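Local coordinates for protein HcgB (Methanococcus maripaludis, PDB 5D5P) that probably acts as the guanylyltransferase that joins a guanosine nucleotide to the pyridinol precursor during biosynthesis of the [Fe]-hydrogenase FeGP cofactor, at residues 136-139 with 140-144; 144-147 with 148-152. All blocks are in the same frame, centred on the assembly; numbering follows the deposited sequence.

Interaction 1 of 2, residues 136-139 with 140-144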
# COMPACT_ATOMS: atom_id res chain seq x y z
N ASN A 136 14.47 14.08 1.33
CA ASN A 136 15.04 13.37 0.21
C ASN A 136 14.57 14.03 -1.07
O ASN A 136 13.41 14.45 -1.16
CB ASN A 136 14.65 11.90 0.25
CG ASN A 136 15.64 11.02 -0.45
OD1 ASN A 136 16.85 11.21 -0.34
ND2 ASN A 136 15.13 10.06 -1.22
N PRO A 137 15.45 14.15 -2.06
CA PRO A 137 14.99 14.76 -3.31
C PRO A 137 13.86 13.96 -3.90
O PRO A 137 13.97 12.73 -3.93
CB PRO A 137 16.22 14.70 -4.21
CG PRO A 137 17.40 14.64 -3.25
CD PRO A 137 16.90 13.86 -2.06
N ILE A 138 12.81 14.63 -4.35
CA ILE A 138 11.62 13.90 -4.78
C ILE A 138 11.96 12.96 -5.94
O ILE A 138 11.37 11.89 -6.05
CB ILE A 138 10.48 14.87 -5.19
CG1 ILE A 138 9.20 14.10 -5.48
CG2 ILE A 138 10.92 15.75 -6.36
CD1 ILE A 138 8.70 13.33 -4.29
N ASP A 139 12.94 13.30 -6.77
CA ASP A 139 13.25 12.43 -7.90
C ASP A 139 13.90 11.15 -7.45
O ASP A 139 13.62 10.07 -7.98
CB ASP A 139 14.21 13.09 -8.89
CG ASP A 139 13.58 14.21 -9.65
OD1 ASP A 139 12.33 14.31 -9.59
OD2 ASP A 139 14.32 14.98 -10.31
N LYS A 140 14.71 11.25 -6.40
CA LYS A 140 15.36 10.06 -5.87
C LYS A 140 14.33 9.23 -5.13
O LYS A 140 14.38 8.01 -5.16
CB LYS A 140 16.52 10.44 -4.97
CG LYS A 140 17.83 10.64 -5.74
CD LYS A 140 19.04 10.72 -4.83
CE LYS A 140 20.33 10.71 -5.64
NZ LYS A 140 21.54 10.66 -4.76
N THR A 141 13.35 9.89 -4.52
CA THR A 141 12.26 9.16 -3.86
C THR A 141 11.40 8.36 -4.86
O THR A 141 11.14 7.18 -4.65
CB THR A 141 11.38 10.11 -3.04
OG1 THR A 141 12.18 10.74 -2.02
CG2 THR A 141 10.21 9.35 -2.40
N VAL A 142 10.98 9.01 -5.95
CA VAL A 142 10.15 8.31 -6.94
C VAL A 142 10.95 7.17 -7.59
O VAL A 142 10.43 6.07 -7.76
CB VAL A 142 9.63 9.31 -8.00
CG1 VAL A 142 8.88 8.59 -9.11
CG2 VAL A 142 8.72 10.33 -7.33
N GLU A 143 12.22 7.42 -7.91
CA GLU A 143 13.09 6.39 -8.47
C GLU A 143 13.15 5.15 -7.57
O GLU A 143 12.92 4.04 -8.04
CB GLU A 143 14.51 6.94 -8.67
CG GLU A 143 15.47 5.93 -9.22
CD GLU A 143 16.87 6.50 -9.41
OE1 GLU A 143 17.22 7.50 -8.75
OE2 GLU A 143 17.61 5.96 -10.26
N LEU A 144 13.43 5.34 -6.28
CA LEU A 144 13.51 4.21 -5.35
C LEU A 144 12.16 3.49 -5.25
O LEU A 144 12.13 2.25 -5.16
CB LEU A 144 13.95 4.68 -3.97
CG LEU A 144 14.02 3.59 -2.90
CD1 LEU A 144 15.05 2.56 -3.36
CD2 LEU A 144 14.39 4.17 -1.55
O HOH W 1 10.79 12.34 -0.45

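Interaction 2 of 2, residues 144-147 with 148-152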
# COMPACT_ATOMS: atom_id res chain seq x y z
N LEU A 144 13.43 5.34 -6.28
CA LEU A 144 13.51 4.21 -5.35
C LEU A 144 12.16 3.49 -5.25
O LEU A 144 12.13 2.25 -5.16
CB LEU A 144 13.95 4.68 -3.97
CG LEU A 144 14.02 3.59 -2.90
CD1 LEU A 144 15.05 2.56 -3.36
CD2 LEU A 144 14.39 4.17 -1.55
N GLU A 145 11.06 4.24 -5.24
CA GLU A 145 9.73 3.62 -5.14
C GLU A 145 9.55 2.68 -6.31
O GLU A 145 9.09 1.54 -6.14
CB GLU A 145 8.60 4.67 -5.14
CG GLU A 145 8.45 5.45 -3.83
CD GLU A 145 7.53 6.65 -3.97
OE1 GLU A 145 7.01 6.88 -5.10
OE2 GLU A 145 7.34 7.38 -2.96
N LEU A 146 9.92 3.15 -7.49
CA LEU A 146 9.60 2.37 -8.70
C LEU A 146 10.51 1.16 -8.82
O LEU A 146 10.05 0.05 -9.13
CB LEU A 146 9.69 3.25 -9.94
CG LEU A 146 9.38 2.55 -11.27
CD1 LEU A 146 8.03 1.86 -11.19
CD2 LEU A 146 9.36 3.60 -12.39
N ILE A 147 11.79 1.37 -8.57
CA ILE A 147 12.76 0.28 -8.61
C ILE A 147 12.38 -0.79 -7.57
O ILE A 147 12.45 -2.00 -7.84
CB ILE A 147 14.19 0.77 -8.38
CG1 ILE A 147 14.65 1.58 -9.60
CG2 ILE A 147 15.13 -0.39 -8.17
CD1 ILE A 147 16.03 2.14 -9.47
N THR A 148 11.96 -0.34 -6.40
CA THR A 148 11.54 -1.27 -5.35
C THR A 148 10.31 -2.07 -5.78
O THR A 148 10.25 -3.29 -5.59
CB THR A 148 11.24 -0.52 -4.02
OG1 THR A 148 12.47 0.03 -3.51
CG2 THR A 148 10.70 -1.47 -2.97
N ALA A 149 9.34 -1.38 -6.37
CA ALA A 149 8.09 -2.04 -6.76
C ALA A 149 8.37 -3.07 -7.85
O ALA A 149 7.76 -4.15 -7.87
CB ALA A 149 7.04 -1.02 -7.23
N LEU A 150 9.32 -2.77 -8.73
CA LEU A 150 9.65 -3.73 -9.78
C LEU A 150 10.46 -4.90 -9.21
O LEU A 150 10.18 -6.04 -9.55
CB LEU A 150 10.41 -3.07 -10.93
CG LEU A 150 9.57 -2.08 -11.74
CD1 LEU A 150 10.48 -1.23 -12.61
CD2 LEU A 150 8.52 -2.79 -12.60
N GLU A 151 11.44 -4.62 -8.35
CA GLU A 151 12.29 -5.68 -7.80
C GLU A 151 11.51 -6.74 -7.02
O GLU A 151 11.87 -7.93 -7.05
CB GLU A 151 13.33 -5.08 -6.86
CG GLU A 151 14.42 -4.36 -7.54
CD GLU A 151 15.46 -3.87 -6.57
OE1 GLU A 151 15.19 -3.87 -5.35
OE2 GLU A 151 16.55 -3.48 -7.05
N ARG A 152 10.45 -6.30 -6.35
CA ARG A 152 9.72 -7.23 -5.50
C ARG A 152 8.82 -8.17 -6.29
O ARG A 152 8.34 -9.15 -5.72
CB ARG A 152 8.94 -6.49 -4.43
CG ARG A 152 7.90 -5.59 -4.94
CD ARG A 152 7.40 -4.71 -3.79
NE ARG A 152 6.57 -5.42 -2.81
CZ ARG A 152 5.33 -5.85 -3.03
NH1 ARG A 152 4.67 -6.45 -2.05
NH2 ARG A 152 4.76 -5.74 -4.24

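Interaction 1 of 2, residues 136-139 with 140-144
Asn136, just ahead of the N-cap of helix 138-151, reaches forward to the first turn and bonds Thr141: its ND2 donates to Thr141 OG1 over 3.1 Å, with the N-H...O angle at 147° and the hydroxyl tilted out of the amide plane. Asn136 CG lies anti to the backbone N (chi1 -154°), which carries the amide over the side of that turn. A water also sits 2.6 Å from Thr141 OG1 and makes a weak bond to Asn136 O, a second path between the same two residues.

The backbone bonds open the helix. Pro137 is the N-cap residue, and its O accepts from Thr141 N at 3.0 Å and, weakly, from Lys140 N. Ile138 O and Asp139 O then take the N-H groups of Val142 and Glu143.

Apolar contact is slight: Ile138 CG1 meets Val142 CG2 at 4.2 Å, on a flank where Ile138 also touches helix 47-57 and Arg101 of strand 97-103. Pro137, at the N-cap position, has no side-chain acceptor, and its carbonyl makes the first i to i+4 bond of the helix; the side-chain link between loop and first turn is the Asn136 amide, with the water as a weaker second bridge.

Interaction 2 of 2, residues 144-147 with 148-152
Leu144 O is gripped twice by Thr148, by OG1 at 2.8 Å and by the backbone N at 2.9 Å, the two donors arriving from opposite faces of the carbonyl plane. The hydroxyl gets there because OG1 stands beside the backbone N, anti to the carbonyl carbon (chi1 -67°), and so turns back along the helix to the carbonyl one turn earlier. Leu144 CD1 touches that hydroxyl, 3.6 Å from Thr148 OG1, the two side chains crossing at a slant.

The next three i to i+4 bonds, Ala149 N to Glu145 O, Leu150 N to Leu146 O and Glu151 N to Ile147 O, continue the helix regularly. Glu145 O also takes a bond from Ser126 OG of strand 122-128. The buried carboxylate of Glu145 points off the helix, where OE1 forms a salt bridge with Arg101 and OE2 bonds Ser128.

On the buried flank Leu146 and Leu150 run side by side in the same direction, Leu146 CG 4.2 Å from Leu150 CD1, and both lean on Ile56 of helix 47-57. Ile147 and Glu151 meet at an angle instead. Glu151 CG comes within 3.1 Å of Ile147 O, and its OE2 lies 3.6 Å from Ile147 CG2, so the acid chain crosses the isoleucine methyl obliquely.

Three kinds of chemistry thus share two turns: a hydroxyl folded back onto its own helix, a leucine pair facing helix 47-57, and the buried carboxylate of Glu145, which Arg101 would be expected to balance. Thr148 uses its hydroxyl proton within the helix, on Leu144 O, whereas Glu145 ties the helix to strands 97-103 and 122-128.

Both contacts are local and lie in sequence on helix 138-151, the last helix of the chain, which follows strand 122-128. Interaction 1 turns the incoming loop into the helix, and interaction 2 carries it through its last turns; they meet at Leu144, which ends one and begins the other, so they neither nest nor cross and neither closes a long loop. The centres of interaction 1 and interaction 2 lie about 12 Å apart. The first half sits at the surface, beside helix 47-57 and Arg101, and the second lies deeper, between that helix and strands 111-117 and 122-128. At the far end Arg152 reaches Ser109 and Ser128 of the second subunit, joining the helix to the dimer interface.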